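Local coordinates for putative branched-chain amino acid aminotransferase IlvE (Streptococcus mutans, PDB 4DQN), which probably catalyses the pyridoxal-phosphate-dependent exchange of amino groups between branched-chain amino acids and 2-oxoglutarate, at residues E238-L243 with K267-D272; S250-S255 with G285-A290; A186-G191 with S246-V251. All coordinates share one frame; numbering follows the deposited sequence.

Interaction 1 (E238-L243 with K267-D272); sequences EFITPL and KAIEGD
Phe239 N donates to Lys267 O at 2.8 Å in an almost straight bond (174°), the shortest rung of a parallel ladder between 238-241 and 267-270. Phe239 O then receives Ile269 N at 2.9 Å, Ile269 O receives Thr241 N, and Thr241 O takes Gly271 N from 22° out of its carbonyl plane. Past Pro242 the pairing fades to a weak bond from Leu243 N to Gly271 O. On one face Glu238 and Lys267 run side by side, their OE2 and NZ in a loose salt bridge of 3.5 Å, while Glu238 OE1 is bound by Thr234. Next to them Ile240 and Ile269 meet through their CG1 atoms at 4.1 Å; Ile269 CG1 stands between backbone N and carbonyl carbon (chi1 64°), which brings it beside its neighbour. On the other face Thr241 CG2 lies 3.9 Å from Glu270 CG. Beyond the strand, the Leu243 side chain crosses that of Glu270 at a slant, CB to CB 3.7 Å. Helix 251-262 covers the face of Phe239 and Thr241, with Leu256 and Leu257 on Phe239, and makes a beta-alpha-beta unit with the two strands. Strand 228-234 flanks 238-241 antiparallel, the Phe231 and Phe239 rings nearly parallel.

Interaction 2 (S250-S255 with G285-A290); sequences SVTKYS and GACGTA
The flat peptide joining Gly288 to Thr289 has the Thr252 hydroxyl on one face: OG1 stands almost straight above Gly288 C at 3.0 Å. Thr289 N is nearly as close to that oxygen, at 3.2 Å, but the angle is too poor for a hydrogen bond. Thr252 CG2, anti to its own backbone N, continues along the same side of the chain, over Gly288 N and 3.8 Å from Cys287 CB. Thr252 CB also comes within 3.7 Å of Gly288 CA. Farther back along the strand, Cys287 SG lies between its backbone N and carbonyl carbon (chi1 64°) and rests against the first helical turn, 3.8 Å from Lys253 CA. Ser250 OG only packs near Cys287 O, at 3.8 Å without a hydrogen bond. As N-cap, Ser250 OG accepts from Lys253 N at 2.9 Å. Val251 O is gripped by Ser255 N and Ser255 OG from opposite faces of its plane. Helix start and strand end, their axes at 112°, meet by close packing, while their polar groups bond mostly within the helix or to other partners: Asn229 binds Ser250 N, and Lys65 binds Thr289 O. The N terminus of helix 251-262 would probably make this corner mildly positive, consistent with the way fold-type IV aminotransferases hold the cofactor phosphate.

Interaction 3 (A186-G191 with S246-V251); sequences AAKVGG and SILPSV
Lys188 and Leu248 meet at a slant, the isobutyl fork of the leucine set against the lysine chain. One prong, Leu248 CD1, presses on the base of the lysine, 3.6 Å from Lys188 CB and 4.0 Å from CG; the other, CD2, reaches the far end, 3.9 Å from NZ. The lysine leaves the backbone with CG anti to its N (chi1 -156°) and stays extended as far as CE, where a turn at chi4 (63°) sets NZ to one side of the chain. There NZ is hydrogen-bonded to Tyr193 OH. Leu248 CG is likewise anti to its backbone N, and bonds from Leu248 N to Glu224 and from Asn229 to Leu248 O hold its main chain beside the lysine. Beside this pair the contact is made mostly by backbone: Ala186 CA and CB both lie against Ile247 O, the CA-H...O approach being 3.4 Å with 139° at the hydrogen. Pro249 CD faces Ala186 O at 3.9 Å. Lys188 stands at the centre of an inverse gamma turn, closed by a weak bond from Val189 N to Ala187 O, and its own N donates to Thr89 OG1. The arrangement is consistent with the cofactor site of a class-IV aminotransferase: Lys188 is predicted to carry pyridoxal phosphate as a Schiff base, though none is attached here, and Leu248 flanks its aliphatic stem.

Interaction 2 lies between the others, its centre about 13 Å from that of interaction 1 and about 12 Å from that of interaction 3; interactions 1 and 3 are about 18 Å apart. Along the chain come 186-191, strand 238-241, the loop at 246-251, helix 251-262, strand 267-270 and strand 281-288. Helix 251-262 ties interactions 1 and 2 to one mixed sheet, with Tyr254 CE1 only 3.2 Å from Glu270 OE2. Interactions 2 and 3 share Ser250 and Val251, where loop becomes helix. The outer edge of the sheet is thus linked, through helix 251-262 and the loop that leads into it, to the lysine expected to bear the cofactor.

Interaction 1 (E238-L243 with K267-D272)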
loop_
_atom_site.group_PDB
_atom_site.type_symbol
_atom_site.label_atom_id
_atom_site.label_comp_id
_atom_site.label_asym_id
_atom_site.label_seq_id
_atom_site.Cartn_x
_atom_site.Cartn_y
_atom_site.Cartn_z
ATOM N N GLU A 238 -26.212 3.130 -25.316
ATOM C CA GLU A 238 -24.778 3.381 -25.326
ATOM C C GLU A 238 -24.176 2.749 -24.072
ATOM O O GLU A 238 -24.817 2.717 -23.027
ATOM C CB GLU A 238 -24.487 4.878 -25.315
ATOM C CG GLU A 238 -25.183 5.680 -26.401
ATOM C CD GLU A 238 -25.421 7.107 -25.956
ATOM O OE1 GLU A 238 -25.934 7.287 -24.830
ATOM O OE2 GLU A 238 -25.082 8.043 -26.713
ATOM N N PHE A 239 -22.951 2.250 -24.193
ATOM C CA PHE A 239 -22.210 1.682 -23.070
ATOM C C PHE A 239 -21.188 2.722 -22.634
ATOM O O PHE A 239 -20.327 3.128 -23.429
ATOM C CB PHE A 239 -21.496 0.412 -23.536
ATOM C CG PHE A 239 -20.741 -0.315 -22.456
ATOM C CD1 PHE A 239 -19.442 0.043 -22.133
ATOM C CD2 PHE A 239 -21.320 -1.390 -21.796
ATOM C CE1 PHE A 239 -18.731 -0.640 -21.149
ATOM C CE2 PHE A 239 -20.623 -2.077 -20.809
ATOM C CZ PHE A 239 -19.325 -1.701 -20.488
ATOM N N ILE A 240 -21.277 3.165 -21.381
ATOM C CA ILE A 240 -20.354 4.179 -20.885
ATOM C C ILE A 240 -19.665 3.728 -19.592
ATOM O O ILE A 240 -20.318 3.276 -18.643
ATOM C CB ILE A 240 -21.056 5.545 -20.681
ATOM C CG1 ILE A 240 -21.749 5.985 -21.979
ATOM C CG2 ILE A 240 -20.048 6.591 -20.250
ATOM C CD1 ILE A 240 -22.455 7.330 -21.878
ATOM N N THR A 241 -18.339 3.826 -19.574
ATOM C CA THR A 241 -17.566 3.431 -18.392
ATOM C C THR A 241 -16.610 4.567 -18.059
ATOM O O THR A 241 -16.112 5.232 -18.966
ATOM C CB THR A 241 -16.800 2.100 -18.644
ATOM O OG1 THR A 241 -16.165 1.639 -17.440
ATOM C CG2 THR A 241 -15.756 2.276 -19.726
ATOM N N PRO A 242 -16.370 4.816 -16.758
ATOM C CA PRO A 242 -15.478 5.903 -16.339
ATOM C C PRO A 242 -14.053 5.775 -16.870
ATOM O O PRO A 242 -13.478 4.682 -16.946
ATOM C CB PRO A 242 -15.468 5.773 -14.809
ATOM C CG PRO A 242 -16.801 5.176 -14.492
ATOM C CD PRO A 242 -17.047 4.191 -15.607
ATOM N N LEU A 243 -13.486 6.915 -17.241
ATOM C CA LEU A 243 -12.079 6.984 -17.579
ATOM C C LEU A 243 -11.361 7.988 -16.683
ATOM O O LEU A 243 -11.617 9.195 -16.739
ATOM C CB LEU A 243 -11.908 7.388 -19.039
ATOM C CG LEU A 243 -10.471 7.635 -19.503
ATOM C CD1 LEU A 243 -9.528 6.486 -19.093
ATOM C CD2 LEU A 243 -10.478 7.831 -21.005
ATOM N N LYS A 267 -22.625 2.018 -29.264
ATOM C CA LYS A 267 -21.548 2.961 -29.053
ATOM C C LYS A 267 -20.992 2.613 -27.684
ATOM O O LYS A 267 -21.747 2.478 -26.716
ATOM C CB LYS A 267 -22.078 4.395 -29.085
ATOM C CG LYS A 267 -21.022 5.460 -28.823
ATOM C CD LYS A 267 -21.562 6.856 -29.153
ATOM C CE LYS A 267 -21.600 7.748 -27.920
ATOM N NZ LYS A 267 -22.118 9.111 -28.235
ATOM N N ALA A 268 -19.682 2.421 -27.617
ATOM C CA ALA A 268 -19.027 1.962 -26.396
ATOM C C ALA A 268 -17.842 2.856 -26.108
ATOM O O ALA A 268 -16.827 2.797 -26.815
ATOM C CB ALA A 268 -18.563 0.508 -26.559
ATOM N N ILE A 269 -17.955 3.675 -25.061
ATOM C CA ILE A 269 -16.908 4.650 -24.774
ATOM C C ILE A 269 -16.493 4.742 -23.312
ATOM O O ILE A 269 -17.272 4.451 -22.397
ATOM C CB ILE A 269 -17.302 6.074 -25.239
ATOM C CG1 ILE A 269 -18.513 6.580 -24.449
ATOM C CG2 ILE A 269 -17.550 6.107 -26.757
ATOM C CD1 ILE A 269 -18.410 8.065 -24.087
ATOM N N GLU A 270 -15.242 5.146 -23.119
ATOM C CA GLU A 270 -14.744 5.510 -21.812
ATOM C C GLU A 270 -14.922 7.021 -21.713
ATOM O O GLU A 270 -14.282 7.780 -22.452
ATOM C CB GLU A 270 -13.262 5.141 -21.678
ATOM C CG GLU A 270 -12.924 3.673 -21.978
ATOM C CD GLU A 270 -11.463 3.352 -21.720
ATOM O OE1 GLU A 270 -10.956 3.708 -20.636
ATOM O OE2 GLU A 270 -10.814 2.750 -22.599
ATOM N N GLY A 271 -15.804 7.459 -20.819
ATOM C CA GLY A 271 -16.043 8.878 -20.624
ATOM C C GLY A 271 -16.316 9.167 -19.165
ATOM O O GLY A 271 -16.390 8.241 -18.352
ATOM N N ASP A 272 -16.470 10.429 -18.796
ATOM C CA ASP A 272 -16.781 10.663 -17.397
ATOM C C ASP A 272 -18.262 10.405 -17.101
ATOM O O ASP A 272 -19.126 10.499 -17.987
ATOM C CB ASP A 272 -16.260 12.011 -16.879
ATOM C CG ASP A 272 -16.742 13.176 -17.689
ATOM O OD1 ASP A 272 -17.900 13.134 -18.159
ATOM O OD2 ASP A 272 -15.958 14.140 -17.848
#

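Interaction 2 (S250-S255 with G285-A290)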
loop_
_atom_site.group_PDB
_atom_site.type_symbol
_atom_site.label_atom_id
_atom_site.label_comp_id
_atom_site.label_asym_id
_atom_site.label_seq_id
_atom_site.Cartn_x
_atom_site.Cartn_y
_atom_site.Cartn_z
ATOM N N SER A 250 -9.846 -2.608 -15.858
ATOM C CA SER A 250 -10.072 -4.057 -15.808
ATOM C C SER A 250 -10.114 -4.692 -17.203
ATOM O O SER A 250 -10.531 -4.058 -18.183
ATOM C CB SER A 250 -11.318 -4.415 -14.981
ATOM O OG SER A 250 -12.508 -4.407 -15.750
ATOM N N VAL A 251 -9.642 -5.930 -17.296
ATOM C CA VAL A 251 -9.694 -6.678 -18.556
ATOM C C VAL A 251 -11.159 -6.882 -18.947
ATOM O O VAL A 251 -11.531 -6.837 -20.125
ATOM C CB VAL A 251 -8.977 -8.030 -18.409
ATOM C CG1 VAL A 251 -8.925 -8.763 -19.740
ATOM C CG2 VAL A 251 -7.563 -7.818 -17.888
ATOM N N THR A 252 -11.997 -7.081 -17.940
ATOM C CA THR A 252 -13.426 -7.276 -18.162
ATOM C C THR A 252 -14.059 -6.042 -18.814
ATOM O O THR A 252 -14.848 -6.169 -19.753
ATOM C CB THR A 252 -14.135 -7.632 -16.843
ATOM O OG1 THR A 252 -13.414 -8.695 -16.206
ATOM C CG2 THR A 252 -15.561 -8.110 -17.101
ATOM N N LYS A 253 -13.685 -4.852 -18.346
ATOM C CA LYS A 253 -14.197 -3.611 -18.934
ATOM C C LYS A 253 -13.830 -3.449 -20.404
ATOM O O LYS A 253 -14.680 -3.095 -21.226
ATOM C CB LYS A 253 -13.705 -2.384 -18.157
ATOM C CG LYS A 253 -13.828 -1.110 -18.986
ATOM C CD LYS A 253 -13.297 0.121 -18.280
ATOM C CE LYS A 253 -11.792 0.257 -18.399
ATOM N NZ LYS A 253 -11.348 1.484 -17.661
ATOM N N TYR A 254 -12.570 -3.704 -20.745
ATOM C CA TYR A 254 -12.154 -3.581 -22.135
ATOM C C TYR A 254 -12.875 -4.600 -22.997
ATOM O O TYR A 254 -13.295 -4.290 -24.115
ATOM C CB TYR A 254 -10.635 -3.731 -22.266
ATOM C CG TYR A 254 -9.905 -2.510 -21.770
ATOM C CD1 TYR A 254 -10.398 -1.239 -22.044
ATOM C CD2 TYR A 254 -8.754 -2.622 -21.002
ATOM C CE1 TYR A 254 -9.758 -0.111 -21.592
ATOM C CE2 TYR A 254 -8.099 -1.490 -20.537
ATOM C CZ TYR A 254 -8.613 -0.237 -20.837
ATOM O OH TYR A 254 -7.985 0.902 -20.387
ATOM N N SER A 255 -13.023 -5.811 -22.467
ATOM C CA SER A 255 -13.754 -6.873 -23.162
ATOM C C SER A 255 -15.221 -6.502 -23.414
ATOM O O SER A 255 -15.755 -6.763 -24.497
ATOM C CB SER A 255 -13.661 -8.169 -22.355
ATOM O OG SER A 255 -12.302 -8.565 -22.233
ATOM N N GLY A 285 -23.921 -1.545 -13.808
ATOM C CA GLY A 285 -23.311 -2.656 -13.107
ATOM C C GLY A 285 -21.841 -2.450 -12.805
ATOM O O GLY A 285 -21.249 -1.422 -13.151
ATOM N N ALA A 286 -21.258 -3.440 -12.147
ATOM C CA ALA A 286 -19.828 -3.478 -11.900
ATOM C C ALA A 286 -19.267 -4.633 -12.707
ATOM O O ALA A 286 -19.940 -5.650 -12.886
ATOM C CB ALA A 286 -19.558 -3.692 -10.408
ATOM N N CYS A 287 -18.042 -4.499 -13.201
ATOM C CA CYS A 287 -17.442 -5.596 -13.954
ATOM C C CYS A 287 -16.005 -5.861 -13.521
ATOM O O CYS A 287 -15.278 -4.939 -13.153
ATOM C CB CYS A 287 -17.533 -5.350 -15.459
ATOM S SG CYS A 287 -16.619 -3.913 -16.062
ATOM N N GLY A 288 -15.611 -7.130 -13.538
ATOM C CA GLY A 288 -14.265 -7.521 -13.149
ATOM C C GLY A 288 -14.121 -9.028 -13.262
ATOM O O GLY A 288 -15.115 -9.727 -13.472
ATOM N N THR A 289 -12.898 -9.533 -13.123
ATOM C CA THR A 289 -12.632 -10.972 -13.235
ATOM C C THR A 289 -13.443 -11.815 -12.253
ATOM O O THR A 289 -14.119 -12.780 -12.639
ATOM C CB THR A 289 -11.147 -11.274 -13.025
ATOM O OG1 THR A 289 -10.384 -10.662 -14.079
ATOM C CG2 THR A 289 -10.909 -12.786 -13.017
ATOM N N ALA A 290 -13.386 -11.444 -10.982
ATOM C CA ALA A 290 -14.080 -12.202 -9.950
ATOM C C ALA A 290 -15.583 -11.990 -10.064
ATOM O O ALA A 290 -16.381 -12.928 -9.959
ATOM C CB ALA A 290 -13.580 -11.783 -8.565
#

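Interaction 3 (A186-G191 with S246-V251)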
loop_
_atom_site.group_PDB
_atom_site.type_symbol
_atom_site.label_atom_id
_atom_site.label_comp_id
_atom_site.label_asym_id
_atom_site.label_seq_id
_atom_site.Cartn_x
_atom_site.Cartn_y
_atom_site.Cartn_z
ATOM N N ALA A 186 -4.133 3.422 -10.649
ATOM C CA ALA A 186 -4.183 2.719 -11.939
ATOM C C ALA A 186 -3.252 1.501 -11.938
ATOM O O ALA A 186 -3.028 0.859 -12.977
ATOM C CB ALA A 186 -3.824 3.676 -13.076
ATOM N N ALA A 187 -2.710 1.197 -10.762
ATOM C CA ALA A 187 -1.819 0.055 -10.576
ATOM C C ALA A 187 -2.467 -0.938 -9.610
ATOM O O ALA A 187 -2.980 -0.538 -8.560
ATOM C CB ALA A 187 -0.456 0.536 -10.034
ATOM N N LYS A 188 -2.459 -2.227 -9.955
ATOM C CA LYS A 188 -3.062 -3.242 -9.085
ATOM C C LYS A 188 -2.114 -3.580 -7.935
ATOM O O LYS A 188 -1.433 -4.616 -7.956
ATOM C CB LYS A 188 -3.400 -4.506 -9.889
ATOM C CG LYS A 188 -4.514 -5.371 -9.290
ATOM C CD LYS A 188 -5.076 -6.294 -10.365
ATOM C CE LYS A 188 -6.190 -7.177 -9.832
ATOM N NZ LYS A 188 -7.366 -6.383 -9.366
ATOM N N VAL A 189 -2.070 -2.705 -6.930
ATOM C CA VAL A 189 -1.142 -2.875 -5.814
ATOM C C VAL A 189 -1.876 -2.891 -4.476
ATOM O O VAL A 189 -2.931 -2.265 -4.321
ATOM C CB VAL A 189 -0.060 -1.768 -5.802
ATOM C CG1 VAL A 189 0.728 -1.802 -7.084
ATOM C CG2 VAL A 189 -0.698 -0.390 -5.636
ATOM N N GLY A 190 -1.310 -3.605 -3.511
ATOM C CA GLY A 190 -1.913 -3.726 -2.194
ATOM C C GLY A 190 -2.311 -2.423 -1.521
ATOM O O GLY A 190 -3.303 -2.383 -0.777
ATOM N N GLY A 191 -1.551 -1.355 -1.762
ATOM C CA GLY A 191 -1.820 -0.087 -1.095
ATOM C C GLY A 191 -3.234 0.435 -1.342
ATOM O O GLY A 191 -3.873 0.988 -0.437
ATOM N N SER A 246 -6.756 7.463 -12.336
ATOM C CA SER A 246 -6.749 7.032 -10.940
ATOM C C SER A 246 -7.500 5.698 -10.824
ATOM O O SER A 246 -7.608 5.106 -9.745
ATOM C CB SER A 246 -7.406 8.114 -10.063
ATOM O OG SER A 246 -7.521 7.698 -8.712
ATOM N N ILE A 247 -8.000 5.229 -11.962
ATOM C CA ILE A 247 -8.814 4.019 -12.029
ATOM C C ILE A 247 -7.995 2.820 -12.527
ATOM O O ILE A 247 -7.175 2.956 -13.442
ATOM C CB ILE A 247 -10.023 4.259 -12.979
ATOM C CG1 ILE A 247 -11.052 5.180 -12.311
ATOM C CG2 ILE A 247 -10.668 2.951 -13.421
ATOM C CD1 ILE A 247 -12.129 5.671 -13.278
ATOM N N LEU A 248 -8.202 1.656 -11.914
ATOM C CA LEU A 248 -7.631 0.413 -12.427
ATOM C C LEU A 248 -8.417 -0.049 -13.651
ATOM O O LEU A 248 -9.608 -0.333 -13.554
ATOM C CB LEU A 248 -7.684 -0.692 -11.371
ATOM C CG LEU A 248 -7.229 -2.050 -11.921
ATOM C CD1 LEU A 248 -5.797 -2.314 -11.516
ATOM C CD2 LEU A 248 -8.141 -3.186 -11.477
ATOM N N PRO A 249 -7.748 -0.145 -14.808
ATOM C CA PRO A 249 -8.442 -0.596 -16.020
ATOM C C PRO A 249 -8.617 -2.122 -16.044
ATOM O O PRO A 249 -7.631 -2.845 -16.227
ATOM C CB PRO A 249 -7.503 -0.145 -17.147
ATOM C CG PRO A 249 -6.132 0.018 -16.501
ATOM C CD PRO A 249 -6.290 -0.066 -14.996
ATOM N N SER A 250 -9.846 -2.608 -15.858
ATOM C CA SER A 250 -10.072 -4.057 -15.808
ATOM C C SER A 250 -10.114 -4.692 -17.203
ATOM O O SER A 250 -10.531 -4.058 -18.183
ATOM C CB SER A 250 -11.318 -4.415 -14.981
ATOM O OG SER A 250 -12.508 -4.407 -15.750
ATOM N N VAL A 251 -9.642 -5.930 -17.296
ATOM C CA VAL A 251 -9.694 -6.678 -18.556
ATOM C C VAL A 251 -11.159 -6.882 -18.947
ATOM O O VAL A 251 -11.531 -6.837 -20.125
ATOM C CB VAL A 251 -8.977 -8.030 -18.409
ATOM C CG1 VAL A 251 -8.925 -8.763 -19.740
ATOM C CG2 VAL A 251 -7.563 -7.818 -17.888
#